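Local coordinates for protein fructose transport system repressor FruR (Pseudomonas putida, PDB 3O74) that probably regulates transcription by binding specific DNA sequences in the manner of LacI-family regulators, with fructose 1-phosphate as its preferred effector, at residues R19-L24 against Q232-A238; Y75-Q79 against A95-S99; D216-D221 against F265-I269. All coordinates share one frame; numbering follows the deposited sequence.

Interaction 1: residues R19-L24 against Q232-A238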
ATOM      1  N   ARG B  19      -1.548   4.942   3.862  1.00 23.16           N
ATOM      2  CA  ARG B  19      -2.579   5.309   4.819  1.00 28.07           C
ATOM      3  C   ARG B  19      -2.514   6.798   5.151  1.00 26.92           C
ATOM      4  O   ARG B  19      -3.530   7.497   5.144  1.00 26.48           O
ATOM      5  CB  ARG B  19      -2.442   4.480   6.093  1.00 39.00           C
ATOM      6  CG  ARG B  19      -3.339   4.954   7.219  1.00 53.06           C
ATOM      7  CD  ARG B  19      -4.748   4.410   7.094  1.00 63.50           C
ATOM      8  NE  ARG B  19      -4.789   2.975   7.348  1.00 72.35           N
ATOM      9  CZ  ARG B  19      -5.630   2.390   8.194  1.00 77.28           C
ATOM     10  NH1 ARG B  19      -6.511   3.119   8.866  1.00 76.35           N
ATOM     11  NH2 ARG B  19      -5.594   1.075   8.362  1.00 79.64           N
ATOM     12  N   ILE B  20      -1.312   7.289   5.429  1.00 25.51           N
ATOM     13  CA  ILE B  20      -1.127   8.704   5.704  1.00 26.23           C
ATOM     14  C   ILE B  20      -1.528   9.545   4.492  1.00 25.56           C
ATOM     15  O   ILE B  20      -2.252  10.529   4.622  1.00 26.53           O
ATOM     16  CB  ILE B  20       0.328   9.016   6.111  1.00 24.78           C
ATOM     17  CG1 ILE B  20       0.636   8.409   7.484  1.00 27.84           C
ATOM     18  CG2 ILE B  20       0.563  10.517   6.125  1.00 22.03           C
ATOM     19  CD1 ILE B  20       2.104   8.491   7.882  1.00 29.26           C
ATOM     20  N   ALA B  21      -1.066   9.143   3.312  1.00 29.27           N
ATOM     21  CA  ALA B  21      -1.406   9.852   2.081  1.00 29.37           C
ATOM     22  C   ALA B  21      -2.917   9.902   1.871  1.00 29.35           C
ATOM     23  O   ALA B  21      -3.455  10.907   1.408  1.00 26.26           O
ATOM     24  CB  ALA B  21      -0.720   9.205   0.884  1.00 28.55           C
ATOM     25  N   LYS B  22      -3.597   8.817   2.221  1.00 30.00           N
ATOM     26  CA  LYS B  22      -5.048   8.751   2.081  1.00 34.82           C
ATOM     27  C   LYS B  22      -5.738   9.662   3.088  1.00 32.09           C
ATOM     28  O   LYS B  22      -6.693  10.363   2.754  1.00 33.23           O
ATOM     29  CB  LYS B  22      -5.530   7.315   2.265  1.00 35.61           C
ATOM     30  CG  LYS B  22      -7.004   7.093   1.975  1.00 37.29           C
ATOM     31  CD  LYS B  22      -7.355   5.631   2.201  1.00 44.94           C
ATOM     32  CE  LYS B  22      -8.667   5.241   1.543  1.00 48.56           C
ATOM     33  NZ  LYS B  22      -8.865   3.763   1.619  1.00 50.45           N
ATOM     34  N   GLN B  23      -5.249   9.652   4.325  1.00 29.99           N
ATOM     35  CA  GLN B  23      -5.803  10.508   5.376  1.00 29.44           C
ATOM     36  C   GLN B  23      -5.560  11.984   5.080  1.00 27.63           C
ATOM     37  O   GLN B  23      -6.399  12.835   5.381  1.00 32.29           O
ATOM     38  CB  GLN B  23      -5.202  10.149   6.735  1.00 35.40           C
ATOM     39  CG  GLN B  23      -5.562   8.767   7.235  1.00 45.78           C
ATOM     40  CD  GLN B  23      -7.012   8.658   7.649  1.00 53.82           C
ATOM     41  OE1 GLN B  23      -7.690   7.688   7.315  1.00 59.71           O
ATOM     42  NE2 GLN B  23      -7.498   9.658   8.376  1.00 55.60           N
ATOM     43  N   LEU B  24      -4.402  12.289   4.505  1.00 26.73           N
ATOM     44  CA  LEU B  24      -4.106  13.655   4.094  1.00 29.08           C
ATOM     45  C   LEU B  24      -5.063  14.096   2.997  1.00 29.32           C
ATOM     46  O   LEU B  24      -5.626  15.186   3.059  1.00 33.92           O
ATOM     47  CB  LEU B  24      -2.668  13.777   3.591  1.00 30.55           C
ATOM     48  CG  LEU B  24      -1.558  13.963   4.622  1.00 31.78           C
ATOM     49  CD1 LEU B  24      -0.207  14.025   3.925  1.00 31.60           C
ATOM     50  CD2 LEU B  24      -1.789  15.218   5.460  1.00 25.11           C
ATOM     51  N   GLN B 232       1.924   3.126  13.829  1.00 31.25           N
ATOM     52  CA  GLN B 232       1.707   4.567  13.801  1.00 29.72           C
ATOM     53  C   GLN B 232       0.233   4.888  13.971  1.00 30.52           C
ATOM     54  O   GLN B 232      -0.626   4.136  13.516  1.00 31.01           O
ATOM     55  CB  GLN B 232       2.166   5.158  12.466  1.00 33.36           C
ATOM     56  CG  GLN B 232       3.638   4.986  12.133  1.00 41.56           C
ATOM     57  CD  GLN B 232       4.018   5.699  10.842  1.00 45.17           C
ATOM     58  OE1 GLN B 232       3.522   6.787  10.553  1.00 49.34           O
ATOM     59  NE2 GLN B 232       4.903   5.086  10.065  1.00 45.89           N
ATOM     60  N   GLN B 233      -0.059   6.015  14.613  1.00 26.38           N
ATOM     61  CA  GLN B 233      -1.407   6.563  14.586  1.00 29.12           C
ATOM     62  C   GLN B 233      -1.518   7.433  13.335  1.00 28.81           C
ATOM     63  O   GLN B 233      -1.378   8.655  13.402  1.00 24.34           O
ATOM     64  CB  GLN B 233      -1.700   7.373  15.853  1.00 28.34           C
ATOM     65  CG  GLN B 233      -1.561   6.572  17.148  1.00 33.88           C
ATOM     66  CD  GLN B 233      -2.057   7.317  18.378  1.00 41.07           C
ATOM     67  OE1 GLN B 233      -3.260   7.423  18.613  1.00 51.26           O
ATOM     68  NE2 GLN B 233      -1.125   7.826  19.175  1.00 33.81           N
ATOM     69  N   HIS B 234      -1.756   6.787  12.194  1.00 25.27           N
ATOM     70  CA  HIS B 234      -1.715   7.455  10.895  1.00 24.92           C
ATOM     71  C   HIS B 234      -2.695   8.617  10.792  1.00 26.13           C
ATOM     72  O   HIS B 234      -2.389   9.651  10.195  1.00 27.78           O
ATOM     73  CB  HIS B 234      -1.999   6.459   9.767  1.00 26.57           C
ATOM     74  CG  HIS B 234      -1.219   5.184   9.866  1.00 33.13           C
ATOM     75  ND1 HIS B 234       0.035   5.031   9.309  1.00 33.39           N
ATOM     76  CD2 HIS B 234      -1.521   4.000  10.444  1.00 30.29           C
ATOM     77  CE1 HIS B 234       0.470   3.809   9.547  1.00 29.80           C
ATOM     78  NE2 HIS B 234      -0.452   3.161  10.234  1.00 29.92           N
ATOM     79  N   GLY B 235      -3.880   8.436  11.362  1.00 27.36           N
ATOM     80  CA  GLY B 235      -4.901   9.462  11.325  1.00 29.61           C
ATOM     81  C   GLY B 235      -4.447  10.735  12.011  1.00 29.45           C
ATOM     82  O   GLY B 235      -4.652  11.832  11.494  1.00 34.12           O
ATOM     83  N   GLN B 236      -3.823  10.590  13.176  1.00 29.96           N
ATOM     84  CA  GLN B 236      -3.366  11.745  13.947  1.00 30.00           C
ATOM     85  C   GLN B 236      -2.158  12.416  13.290  1.00 25.51           C
ATOM     86  O   GLN B 236      -2.045  13.643  13.285  1.00 28.40           O
ATOM     87  CB  GLN B 236      -3.055  11.341  15.393  1.00 33.51           C
ATOM     88  CG  GLN B 236      -2.716  12.510  16.307  1.00 44.56           C
ATOM     89  CD  GLN B 236      -2.557  12.098  17.762  1.00 53.14           C
ATOM     90  OE1 GLN B 236      -1.918  12.797  18.551  1.00 58.19           O
ATOM     91  NE2 GLN B 236      -3.141  10.962  18.124  1.00 52.57           N
ATOM     92  N   ILE B 237      -1.258  11.612  12.732  1.00 25.44           N
ATOM     93  CA  ILE B 237      -0.119  12.145  11.990  1.00 24.66           C
ATOM     94  C   ILE B 237      -0.604  13.074  10.878  1.00 24.38           C
ATOM     95  O   ILE B 237      -0.160  14.216  10.763  1.00 25.03           O
ATOM     96  CB  ILE B 237       0.714  11.007  11.340  1.00 21.86           C
ATOM     97  CG1 ILE B 237       1.318  10.090  12.406  1.00 27.37           C
ATOM     98  CG2 ILE B 237       1.801  11.585  10.434  1.00 21.30           C
ATOM     99  CD1 ILE B 237       2.307  10.775  13.297  1.00 29.90           C
ATOM    100  N   ALA B 238      -1.521  12.570  10.057  1.00 25.16           N
ATOM    101  CA  ALA B 238      -2.032  13.326   8.918  1.00 21.13           C
ATOM    102  C   ALA B 238      -2.786  14.578   9.348  1.00 23.40           C
ATOM    103  O   ALA B 238      -2.622  15.648   8.755  1.00 27.55           O
ATOM    104  CB  ALA B 238      -2.924  12.438   8.056  1.00 25.23           C
TER
HETATM  105  O   HOH W   1      -6.576  12.177   9.702  1.00 38.20           O

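Interaction 2: residues Y75-Q79 against A95-S99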
ATOM      1  N   TYR B  75      15.668  22.021   0.590  1.00 30.72           N
ATOM      2  CA  TYR B  75      14.385  22.446   1.148  1.00 26.85           C
ATOM      3  C   TYR B  75      14.449  23.831   1.778  1.00 27.09           C
ATOM      4  O   TYR B  75      13.448  24.540   1.825  1.00 27.31           O
ATOM      5  CB  TYR B  75      13.803  21.406   2.107  1.00 26.12           C
ATOM      6  CG  TYR B  75      13.290  20.191   1.372  1.00 28.18           C
ATOM      7  CD1 TYR B  75      12.201  20.284   0.514  1.00 27.07           C
ATOM      8  CD2 TYR B  75      13.908  18.960   1.518  1.00 27.36           C
ATOM      9  CE1 TYR B  75      11.737  19.174  -0.173  1.00 26.84           C
ATOM     10  CE2 TYR B  75      13.455  17.854   0.844  1.00 29.32           C
ATOM     11  CZ  TYR B  75      12.372  17.960  -0.002  1.00 27.73           C
ATOM     12  OH  TYR B  75      11.931  16.843  -0.674  1.00 29.20           O
ATOM     13  N   ARG B  76      15.630  24.219   2.245  1.00 28.75           N
ATOM     14  CA  ARG B  76      15.828  25.580   2.737  1.00 35.72           C
ATOM     15  C   ARG B  76      15.640  26.586   1.601  1.00 36.78           C
ATOM     16  O   ARG B  76      15.058  27.653   1.795  1.00 34.01           O
ATOM     17  CB  ARG B  76      17.216  25.730   3.360  1.00 36.25           C
ATOM     18  CG  ARG B  76      17.386  24.996   4.682  1.00 37.15           C
ATOM     19  CD  ARG B  76      16.666  25.718   5.810  1.00 41.17           C
ATOM     20  NE  ARG B  76      17.066  27.121   5.889  1.00 43.44           N
ATOM     21  CZ  ARG B  76      18.172  27.554   6.487  1.00 47.36           C
ATOM     22  NH1 ARG B  76      19.000  26.691   7.062  1.00 45.54           N
ATOM     23  NH2 ARG B  76      18.456  28.849   6.507  1.00 46.59           N
ATOM     24  N   GLU B  77      16.127  26.239   0.413  1.00 44.63           N
ATOM     25  CA  GLU B  77      15.962  27.104  -0.754  1.00 49.56           C
ATOM     26  C   GLU B  77      14.487  27.310  -1.077  1.00 41.04           C
ATOM     27  O   GLU B  77      14.047  28.437  -1.305  1.00 39.84           O
ATOM     28  CB  GLU B  77      16.685  26.530  -1.976  1.00 60.01           C
ATOM     29  CG  GLU B  77      18.200  26.657  -1.940  1.00 70.63           C
ATOM     30  CD  GLU B  77      18.862  26.047  -3.165  1.00 78.57           C
ATOM     31  OE1 GLU B  77      18.196  25.948  -4.219  1.00 79.00           O
ATOM     32  OE2 GLU B  77      20.047  25.664  -3.073  1.00 81.22           O
ATOM     33  N   LEU B  78      13.730  26.216  -1.094  1.00 33.04           N
ATOM     34  CA  LEU B  78      12.307  26.270  -1.409  1.00 35.49           C
ATOM     35  C   LEU B  78      11.552  27.094  -0.373  1.00 39.26           C
ATOM     36  O   LEU B  78      10.699  27.912  -0.714  1.00 40.77           O
ATOM     37  CB  LEU B  78      11.725  24.855  -1.484  1.00 37.52           C
ATOM     38  CG  LEU B  78      12.309  23.923  -2.546  1.00 33.28           C
ATOM     39  CD1 LEU B  78      11.665  22.549  -2.469  1.00 35.72           C
ATOM     40  CD2 LEU B  78      12.121  24.517  -3.931  1.00 38.99           C
ATOM     41  N   GLN B  79      11.881  26.875   0.897  1.00 38.73           N
ATOM     42  CA  GLN B  79      11.261  27.600   2.001  1.00 36.19           C
ATOM     43  C   GLN B  79      11.540  29.103   1.924  1.00 40.61           C
ATOM     44  O   GLN B  79      10.659  29.923   2.193  1.00 35.36           O
ATOM     45  CB  GLN B  79      11.763  27.036   3.333  1.00 34.57           C
ATOM     46  CG  GLN B  79      11.378  27.848   4.556  1.00 34.04           C
ATOM     47  CD  GLN B  79      11.860  27.209   5.845  1.00 37.26           C
ATOM     48  OE1 GLN B  79      12.981  27.456   6.296  1.00 38.65           O
ATOM     49  NE2 GLN B  79      11.013  26.376   6.444  1.00 27.32           N
ATOM     50  N   ALA B  95      15.458  23.209  13.610  1.00 22.36           N
ATOM     51  CA  ALA B  95      15.715  24.639  13.722  1.00 28.30           C
ATOM     52  C   ALA B  95      15.050  25.449  12.610  1.00 30.18           C
ATOM     53  O   ALA B  95      14.990  26.677  12.687  1.00 23.42           O
ATOM     54  CB  ALA B  95      17.218  24.910  13.753  1.00 31.00           C
ATOM     55  N   HIS B  96      14.547  24.772  11.580  1.00 24.78           N
ATOM     56  CA  HIS B  96      14.023  25.491  10.417  1.00 26.83           C
ATOM     57  C   HIS B  96      12.703  24.956   9.852  1.00 27.55           C
ATOM     58  O   HIS B  96      11.976  25.684   9.173  1.00 29.03           O
ATOM     59  CB  HIS B  96      15.083  25.540   9.310  1.00 29.61           C
ATOM     60  CG  HIS B  96      16.310  26.298   9.687  1.00 35.10           C
ATOM     61  ND1 HIS B  96      16.362  27.683   9.703  1.00 38.91           N
ATOM     62  CD2 HIS B  96      17.544  25.887  10.073  1.00 36.44           C
ATOM     63  CE1 HIS B  96      17.559  28.078  10.074  1.00 40.46           C
ATOM     64  NE2 HIS B  96      18.300  27.001  10.308  1.00 39.28           N
ATOM     65  N   PHE B  97      12.395  23.695  10.131  1.00 23.71           N
ATOM     66  CA  PHE B  97      11.218  23.057   9.550  1.00 21.90           C
ATOM     67  C   PHE B  97      10.260  22.504  10.596  1.00 25.24           C
ATOM     68  O   PHE B  97      10.663  22.096  11.681  1.00 26.69           O
ATOM     69  CB  PHE B  97      11.633  21.921   8.606  1.00 22.17           C
ATOM     70  CG  PHE B  97      12.494  22.365   7.462  1.00 22.20           C
ATOM     71  CD1 PHE B  97      13.874  22.253   7.529  1.00 23.62           C
ATOM     72  CD2 PHE B  97      11.924  22.890   6.313  1.00 21.39           C
ATOM     73  CE1 PHE B  97      14.671  22.663   6.472  1.00 25.49           C
ATOM     74  CE2 PHE B  97      12.713  23.304   5.256  1.00 24.22           C
ATOM     75  CZ  PHE B  97      14.089  23.191   5.335  1.00 28.03           C
ATOM     76  N   CYS B  98       8.979  22.499  10.251  1.00 25.52           N
ATOM     77  CA  CYS B  98       7.965  21.807  11.029  1.00 23.77           C
ATOM     78  C   CYS B  98       7.932  20.337  10.610  1.00 24.16           C
ATOM     79  O   CYS B  98       7.832  20.032   9.421  1.00 24.30           O
ATOM     80  CB  CYS B  98       6.606  22.462  10.770  1.00 27.70           C
ATOM     81  SG  CYS B  98       5.217  21.671  11.566  0.81 55.09           S
ATOM     82  N   SER B  99       8.021  19.427  11.578  1.00 22.28           N
ATOM     83  CA  SER B  99       7.953  17.994  11.277  1.00 21.51           C
ATOM     84  C   SER B  99       6.900  17.305  12.129  1.00 20.44           C
ATOM     85  O   SER B  99       6.752  17.600  13.313  1.00 21.15           O
ATOM     86  CB  SER B  99       9.312  17.314  11.499  1.00 20.04           C
ATOM     87  OG  SER B  99      10.338  17.940  10.747  1.00 19.43           O
TER
HETATM   88  O   HOH W   2      14.015  29.229   8.584  1.00 46.79           O

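Interaction 3: residues D216-D221 against F265-I269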
ATOM      1  N   ASP B 216       2.698  -2.681  11.466  1.00 40.39           N
ATOM      2  CA  ASP B 216       1.861  -3.809  11.816  1.00 39.80           C
ATOM      3  C   ASP B 216       1.178  -4.322  10.565  1.00 45.09           C
ATOM      4  O   ASP B 216       1.205  -3.675   9.518  1.00 52.33           O
ATOM      5  CB  ASP B 216       0.821  -3.397  12.857  1.00 42.79           C
ATOM      6  CG  ASP B 216       0.123  -4.586  13.491  1.00 48.16           C
ATOM      7  OD1 ASP B 216       0.541  -5.736  13.232  1.00 41.83           O
ATOM      8  OD2 ASP B 216      -0.842  -4.369  14.253  1.00 50.67           O
ATOM      9  N   ASN B 217       0.566  -5.490  10.677  1.00 37.33           N
ATOM     10  CA  ASN B 217      -0.079  -6.110   9.544  1.00 34.47           C
ATOM     11  C   ASN B 217      -1.146  -7.069  10.033  1.00 32.16           C
ATOM     12  O   ASN B 217      -0.917  -7.853  10.955  1.00 29.16           O
ATOM     13  CB  ASN B 217       0.954  -6.839   8.690  1.00 40.88           C
ATOM     14  CG  ASN B 217       0.474  -7.089   7.281  1.00 42.59           C
ATOM     15  OD1 ASN B 217      -0.286  -8.023   7.029  1.00 43.10           O
ATOM     16  ND2 ASN B 217       0.914  -6.250   6.350  1.00 47.78           N
ATOM     17  N   GLN B 218      -2.315  -6.994   9.412  1.00 29.43           N
ATOM     18  CA  GLN B 218      -3.474  -7.768   9.827  1.00 32.64           C
ATOM     19  C   GLN B 218      -3.166  -9.257   9.952  1.00 33.00           C
ATOM     20  O   GLN B 218      -3.592  -9.910  10.905  1.00 36.12           O
ATOM     21  CB  GLN B 218      -4.608  -7.560   8.825  1.00 37.58           C
ATOM     22  CG  GLN B 218      -5.783  -8.484   9.022  1.00 39.93           C
ATOM     23  CD  GLN B 218      -6.785  -8.390   7.890  1.00 35.55           C
ATOM     24  OE1 GLN B 218      -6.446  -7.999   6.775  1.00 35.01           O
ATOM     25  NE2 GLN B 218      -8.026  -8.751   8.172  1.00 35.22           N
ATOM     26  N   LEU B 219      -2.426  -9.792   8.990  1.00 37.10           N
ATOM     27  CA  LEU B 219      -2.207 -11.233   8.934  1.00 44.95           C
ATOM     28  C   LEU B 219      -1.302 -11.738  10.063  1.00 44.65           C
ATOM     29  O   LEU B 219      -1.196 -12.943  10.288  1.00 46.07           O
ATOM     30  CB  LEU B 219      -1.702 -11.664   7.550  1.00 46.41           C
ATOM     31  CG  LEU B 219      -2.576 -11.235   6.367  1.00 44.11           C
ATOM     32  CD1 LEU B 219      -2.217 -12.011   5.108  1.00 40.94           C
ATOM     33  CD2 LEU B 219      -4.047 -11.419   6.693  1.00 49.25           C
ATOM     34  N   LEU B 220      -0.670 -10.814  10.782  1.00 42.03           N
ATOM     35  CA  LEU B 220       0.084 -11.167  11.980  1.00 41.05           C
ATOM     36  C   LEU B 220      -0.828 -11.807  13.030  1.00 45.65           C
ATOM     37  O   LEU B 220      -0.366 -12.548  13.898  1.00 42.05           O
ATOM     38  CB  LEU B 220       0.768  -9.932  12.571  1.00 39.45           C
ATOM     39  CG  LEU B 220       2.293  -9.841  12.468  1.00 44.56           C
ATOM     40  CD1 LEU B 220       2.771 -10.237  11.080  1.00 46.08           C
ATOM     41  CD2 LEU B 220       2.779  -8.443  12.836  1.00 42.65           C
ATOM     42  N   ASP B 221      -2.123 -11.511  12.951  1.00 44.39           N
ATOM     43  CA  ASP B 221      -3.097 -12.075  13.879  1.00 45.03           C
ATOM     44  C   ASP B 221      -3.275 -13.576  13.661  1.00 44.63           C
ATOM     45  O   ASP B 221      -3.753 -14.283  14.546  1.00 42.13           O
ATOM     46  CB  ASP B 221      -4.450 -11.369  13.739  1.00 47.97           C
ATOM     47  CG  ASP B 221      -4.458  -9.980  14.357  1.00 54.77           C
ATOM     48  OD1 ASP B 221      -3.954  -9.821  15.487  1.00 56.82           O
ATOM     49  OD2 ASP B 221      -4.986  -9.050  13.712  1.00 59.83           O
ATOM     50  N   PHE B 265       0.870   0.116  20.890  1.00 43.32           N
ATOM     51  CA  PHE B 265       1.527  -1.168  21.099  1.00 45.65           C
ATOM     52  C   PHE B 265       0.556  -2.317  20.842  1.00 46.85           C
ATOM     53  O   PHE B 265      -0.486  -2.424  21.493  1.00 43.81           O
ATOM     54  CB  PHE B 265       2.090  -1.252  22.520  1.00 50.27           C
ATOM     55  CG  PHE B 265       3.216  -2.243  22.678  1.00 54.52           C
ATOM     56  CD1 PHE B 265       3.972  -2.271  23.840  1.00 56.98           C
ATOM     57  CD2 PHE B 265       3.521  -3.140  21.667  1.00 58.15           C
ATOM     58  CE1 PHE B 265       5.006  -3.177  23.995  1.00 57.85           C
ATOM     59  CE2 PHE B 265       4.556  -4.049  21.817  1.00 59.59           C
ATOM     60  CZ  PHE B 265       5.299  -4.066  22.981  1.00 57.62           C
ATOM     61  N   LYS B 266       0.895  -3.164  19.877  1.00 45.19           N
ATOM     62  CA  LYS B 266       0.113  -4.358  19.593  1.00 45.95           C
ATOM     63  C   LYS B 266       0.887  -5.574  20.078  1.00 51.82           C
ATOM     64  O   LYS B 266       1.797  -6.048  19.399  1.00 50.45           O
ATOM     65  CB  LYS B 266      -0.164  -4.487  18.098  1.00 50.52           C
ATOM     66  CG  LYS B 266      -0.857  -5.790  17.722  1.00 56.63           C
ATOM     67  CD  LYS B 266      -2.296  -5.822  18.221  1.00 60.17           C
ATOM     68  CE  LYS B 266      -2.819  -7.248  18.303  1.00 61.85           C
ATOM     69  NZ  LYS B 266      -4.086  -7.446  17.545  1.00 63.53           N
ATOM     70  N   GLN B 267       0.537  -6.068  21.260  1.00 57.27           N
ATOM     71  CA  GLN B 267       1.219  -7.224  21.829  1.00 61.37           C
ATOM     72  C   GLN B 267       0.504  -8.513  21.483  1.00 60.74           C
ATOM     73  O   GLN B 267      -0.687  -8.673  21.751  1.00 65.27           O
ATOM     74  CB  GLN B 267       1.365  -7.095  23.344  1.00 65.53           C
ATOM     75  CG  GLN B 267       2.536  -6.226  23.792  1.00 70.65           C
ATOM     76  CD  GLN B 267       2.740  -6.258  25.295  1.00 78.40           C
ATOM     77  OE1 GLN B 267       1.921  -5.740  26.061  1.00 81.41           O
ATOM     78  NE2 GLN B 267       3.834  -6.874  25.727  1.00 79.58           N
ATOM     79  N   ARG B 268       1.245  -9.430  20.878  1.00 55.35           N
ATOM     80  CA  ARG B 268       0.709 -10.727  20.512  1.00 49.64           C
ATOM     81  C   ARG B 268       1.459 -11.818  21.263  1.00 49.50           C
ATOM     82  O   ARG B 268       1.039 -12.971  21.287  1.00 46.68           O
ATOM     83  CB  ARG B 268       0.812 -10.927  19.002  1.00 49.59           C
ATOM     84  CG  ARG B 268       0.083  -9.856  18.216  1.00 51.69           C
ATOM     85  CD  ARG B 268       0.401  -9.934  16.741  1.00 54.13           C
ATOM     86  NE  ARG B 268       0.143  -8.663  16.072  1.00 58.64           N
ATOM     87  CZ  ARG B 268      -0.804  -8.484  15.160  1.00 60.28           C
ATOM     88  NH1 ARG B 268      -1.573  -9.499  14.801  1.00 65.49           N
ATOM     89  NH2 ARG B 268      -0.977  -7.298  14.600  1.00 57.64           N
ATOM     90  N   ILE B 269       2.572 -11.439  21.881  1.00 50.34           N
ATOM     91  CA  ILE B 269       3.352 -12.369  22.682  1.00 55.19           C
ATOM     92  C   ILE B 269       2.867 -12.368  24.128  1.00 65.44           C
ATOM     93  O   ILE B 269       2.953 -11.352  24.818  1.00 69.05           O
ATOM     94  CB  ILE B 269       4.853 -12.033  22.638  1.00 49.81           C
ATOM     95  CG1 ILE B 269       5.367 -12.074  21.196  1.00 43.17           C
ATOM     96  CG2 ILE B 269       5.638 -12.992  23.520  1.00 48.74           C
ATOM     97  CD1 ILE B 269       6.849 -11.782  21.065  1.00 44.66           C
TER

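Interaction 1: residues R19-L24 against Q232-A238
Q232 meets I20 through its amide oxygen, OE1 lying 3.5 Å from I20 CD1, while its CB packs on one face of the H234 imidazole. The opposite face of that ring takes R19, whose CB stands 4.2 Å from the ring centroid in a CH-pi contact, only 22° off the normal. R19 CG is anti to its own backbone N (chi1 171°), which directs it against H234 CB at a tight 3.2 Å; the bent remainder of the chain ends in a salt bridge from NE to E13 of the second subunit. At the ring edge, in its plane, I20 CG1 approaches ND1. The packing joins helices 15-30 and 234-250 in the N-terminal lobe of the LacI/periplasmic-binding-protein fold, the latter helix added after the chain has returned from the other lobe; the axes of segments 19-24 and 234-238 pass 8.5 Å apart at a crossing angle of -53°. Next along, Q23 NE2 lies near G235 CA, and a water accepts from NE2 and donates to G235 O at 2.7 Å. I237, mostly turned to strands 98-102 and 85-88, offers CG2 to I20 CD1 at 4.0 Å. A238 turns its methyl onto helix 15-30, CB meeting Q23 CB at 3.5 Å and L24 CD2 at 4.0 Å.

Interaction 2: residues Y75-Q79 against A95-S99
The amide nitrogen of Q79 donates to the backbone carbonyl of H96, NE2 to O 3.0 Å, in a fairly straight bond (159° at the hydrogen). The acceptor lies close to the plane of the Q79 amide, whereas the donor is tilted from the carbonyl plane. Q79 reaches this far because CG is anti to its backbone N (chi1 170°) and the chain stays extended beyond it. The other end of the same amide is used as well: OE1 accepts from a water, at 3.1 Å, that also bonds H96 ND1 in the plane of the imidazole, so both polar atoms of the Q79 side chain are tied to H96. Over one face of that imidazole lies the R76 guanidinium, nearly parallel to it at 14°, centres 3.7 Å apart, with NH1 above the middle of the ring. The short helix 74-80 that supplies these side chains is the connection of a beta-alpha-beta crossover between the parallel strands 61-64 and 85-88, and H96 and F97 precede the next parallel strand, 98-102. F97 points its ring edge at the helix backbone, CZ lying 3.6 Å from R76 N, with Y75 O also in the ring plane. On opposite sides of that plane, Y75 CB and R76 CD close on F97 CZ at 3.7 and 3.6 Å, the bends of the arginine chain folding it back before its flat end rises to the histidine. Y75 itself turns its hydroxyl away to E47, and F97 is further enclosed by V85, L92 and Y254.

Interaction 3: residues D216-D221 against F265-I269
R268 thrusts its guanidinium between two aliphatic groups: L220 CB sits over the centre of one face, 3.3 Å from NH1, and K266 CE is above the opposite face. D216 and R268 extend toward each other from opposite directions, their flat groups turned 80° apart; D216 OD2 lies at the guanidinium edge, in its plane, and OD1 makes a salt bridge to R268 NH2 at 2.6 Å. D221 arrives crosswise, at only 34° between planes, and its OD1 forms a salt bridge with R268 NH1, though the 2.5 Å length is too short and the exact placing of NH1 doubtful. The same D221 OD1 accepts a hydrogen bond from K266 NZ at 3.1 Å, using its syn lone pair, so that one oxygen bridges two cationic side chains. D216 OD1 has a second donor in N217 N, 2.6 Å away and above the carboxylate plane, which should help fix its rotation. The salt-bridge network lies next to the dimer interface, where L219 and L220 pack on L219 of the second subunit, and links the loop and 3-10 turn after strand 210-214 to the chain leaving strand 257-266 in the C-terminal lobe of the LacI/periplasmic-binding-protein fold.

Overall arrangement
The two outer sites, interactions 2 and 3, lie about 36 Å apart between centres, on opposite sides of the chain's centre; interaction 1 is about 21 Å from interaction 2 and 19 Å from interaction 3, centre to centre. Along the chain, interaction 2 is nested inside the span of interaction 1 and finishes before interaction 3 opens, whereas interactions 1 and 3 cross, their segments alternating as 19-24, 216-221, 232-238, 265-269. Strand 257-266, whose end carries interaction 3, lies beside strand 98-102 of interaction 2 in the sheet. Interactions 1 and 2 belong to the N-terminal lobe and interaction 3 to the other. Interactions 1 and 3 both touch the second subunit, so both lobes contribute to the dimer.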